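Long-range contact in glycosyl hydrolase, family 31/fibronectin type III domain protein (Clostridium perfringens, PDB 4LKS), which binds galactose through a calcium-bearing beta-sandwich carbohydrate-binding module of a family 31 glycoside hydrolase: residues N49-S54 against S158-V163. Residues are numbered along the deposited sequence; the frame is centred on the assembly and turned at random.
Sequences NTIWHS and SAAELV. With CA (calcium ion), chain C; GAL (beta-D-galactopyranose), chain D.
The indole of Trp52 meets Ala159 at its rim: CB of Ala159 lies near the ring plane, 4.4 Å from CE3 of Trp52, while Ser54 N sits above one face, offset toward the rim. Val64 and Ile66 of strand 64-70, from the other sheet of the sandwich, touch the Trp52 side chain, and its NE1 bonds to Ser33 O. On the opposite side of the sheet, CB of Ser158 approaches the His53 imidazole obliquely, 3.8 Å from CD2 of His53.

Two moderately bent backbone bonds, Trp52 N to Ala159 O and Ala159 N to Trp52 O, define an antiparallel hydrogen-bonded pair; His53 and Ser158 form the adjoining non-hydrogen-bonded pair. Strand 52-53 is thereby added as an outer strand beside 158-166. Beyond the pair, CG2 of Ile51 packs 4.0 Å from CB of Ala160.

Next to Ile51, where strand pairing has ended, calcium joins the two segments. Thr50 chelates it through O and OG1, the hydroxyl placed between the backbone N and carbonyl carbon (chi1 60°), and Ala160 O binds it at 2.4 Å. Asn42, Asp45 and Asp47 complete the site. Thr50 O and Ala160 O stand 3.3 Å apart, a proximity of two acceptors explained by their shared cation. A classic beta bulge at Ala160 and Glu161, opposite Leu82, interrupts strand 158-166 where the carbonyl of Ala160 turns to the calcium.

At the sugar end, His53 ND1 donates to Ser54 O in the ring plane (2.7 Å, 160°), which fixes the imidazole's rotation and directs NE2 to galactose O4, also at 2.7 Å. Arg84 and Asn89 bond to the same sugar, and Asn89 O also holds Ser158 OG. Because O4 is axial in galactose but equatorial in glucose, its bond to the oriented NE2 is consistent with galacto-specific recognition.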
# COMPACT_ATOMS: atom_id res chain seq x y z
N ASN A 49 9.45 -10.49 -0.97
CA ASN A 49 10.68 -10.33 -0.19
C ASN A 49 11.29 -8.94 -0.22
O ASN A 49 12.24 -8.65 0.52
CB ASN A 49 11.73 -11.35 -0.62
CG ASN A 49 11.40 -12.73 -0.15
OD1 ASN A 49 10.90 -12.91 0.96
ND2 ASN A 49 11.63 -13.73 -1.01
N THR A 50 10.77 -8.07 -1.08
CA THR A 50 11.27 -6.72 -1.17
C THR A 50 10.22 -5.77 -0.61
O THR A 50 9.02 -6.04 -0.71
CB THR A 50 11.57 -6.33 -2.63
OG1 THR A 50 10.36 -6.41 -3.39
CG2 THR A 50 12.62 -7.27 -3.24
N ILE A 51 10.66 -4.67 -0.03
CA ILE A 51 9.71 -3.71 0.54
C ILE A 51 10.05 -2.28 0.20
O ILE A 51 11.22 -1.94 -0.00
CB ILE A 51 9.62 -3.81 2.08
CG1 ILE A 51 10.95 -3.42 2.73
CG2 ILE A 51 9.17 -5.20 2.51
CD1 ILE A 51 10.88 -3.34 4.24
N TRP A 52 9.02 -1.45 0.13
CA TRP A 52 9.20 -0.02 0.30
C TRP A 52 9.16 0.25 1.79
O TRP A 52 8.32 -0.33 2.50
CB TRP A 52 8.09 0.77 -0.41
CG TRP A 52 8.03 2.20 0.06
CD1 TRP A 52 9.02 3.13 -0.03
CD2 TRP A 52 6.92 2.85 0.69
NE1 TRP A 52 8.60 4.32 0.51
CE2 TRP A 52 7.31 4.18 0.96
CE3 TRP A 52 5.63 2.45 1.06
CZ2 TRP A 52 6.47 5.11 1.57
CZ3 TRP A 52 4.78 3.38 1.67
CH2 TRP A 52 5.21 4.69 1.92
N HIS A 53 10.05 1.12 2.28
CA HIS A 53 10.05 1.52 3.68
C HIS A 53 10.34 3.01 3.71
O HIS A 53 11.26 3.48 3.05
CB HIS A 53 11.14 0.76 4.45
CG HIS A 53 11.01 0.79 5.94
ND1 HIS A 53 11.07 1.95 6.68
CD2 HIS A 53 10.87 -0.22 6.84
CE1 HIS A 53 10.96 1.66 7.97
NE2 HIS A 53 10.84 0.35 8.09
N SER A 54 9.53 3.77 4.46
CA SER A 54 9.73 5.20 4.55
C SER A 54 10.89 5.50 5.51
O SER A 54 11.35 4.60 6.24
CB SER A 54 8.43 5.92 4.96
OG SER A 54 8.01 5.59 6.28
N SER A 158 5.85 0.55 5.85
CA SER A 158 6.46 -0.32 4.85
C SER A 158 5.37 -1.08 4.12
O SER A 158 4.23 -1.13 4.57
CB SER A 158 7.46 -1.29 5.50
OG SER A 158 6.84 -2.11 6.48
N ALA A 159 5.72 -1.65 2.98
CA ALA A 159 4.79 -2.46 2.22
C ALA A 159 5.61 -3.40 1.38
O ALA A 159 6.52 -2.95 0.68
CB ALA A 159 3.93 -1.59 1.32
N ALA A 160 5.29 -4.69 1.43
CA ALA A 160 5.94 -5.66 0.55
C ALA A 160 5.29 -5.68 -0.83
O ALA A 160 5.98 -5.79 -1.84
CB ALA A 160 5.92 -7.04 1.17
N GLU A 161 3.96 -5.62 -0.86
CA GLU A 161 3.23 -5.52 -2.12
C GLU A 161 1.94 -4.75 -1.97
O GLU A 161 1.29 -4.78 -0.91
CB GLU A 161 2.84 -6.91 -2.65
CG GLU A 161 3.97 -7.79 -3.15
CD GLU A 161 3.42 -8.96 -3.94
OE1 GLU A 161 3.40 -10.10 -3.42
OE2 GLU A 161 2.96 -8.73 -5.09
N LEU A 162 1.58 -4.09 -3.06
CA LEU A 162 0.22 -3.61 -3.29
C LEU A 162 -0.25 -4.32 -4.55
O LEU A 162 0.39 -4.23 -5.61
CB LEU A 162 0.20 -2.10 -3.48
CG LEU A 162 0.70 -1.28 -2.30
CD1 LEU A 162 0.86 0.18 -2.72
CD2 LEU A 162 -0.26 -1.36 -1.11
N VAL A 163 -1.36 -5.04 -4.44
CA VAL A 163 -1.93 -5.81 -5.55
C VAL A 163 -3.20 -5.09 -6.00
O VAL A 163 -4.01 -4.71 -5.16
CB VAL A 163 -2.27 -7.25 -5.12
CG1 VAL A 163 -2.83 -8.06 -6.29
CG2 VAL A 163 -1.03 -7.95 -4.50
CA CA C . 7.94 -6.20 -3.06
C1 GAL D . 15.28 -1.88 11.53
C2 GAL D . 14.75 -2.38 10.18
C3 GAL D . 14.56 -1.22 9.21
C4 GAL D . 13.63 -0.18 9.85
C5 GAL D . 14.22 0.27 11.17
C6 GAL D . 13.33 1.23 11.95
O1 GAL D . 15.34 -2.92 12.47
O2 GAL D . 15.63 -3.32 9.55
O3 GAL D . 13.95 -1.67 8.00
O4 GAL D . 12.35 -0.76 10.10
O5 GAL D . 14.42 -0.86 12.05
O6 GAL D . 13.96 1.67 13.15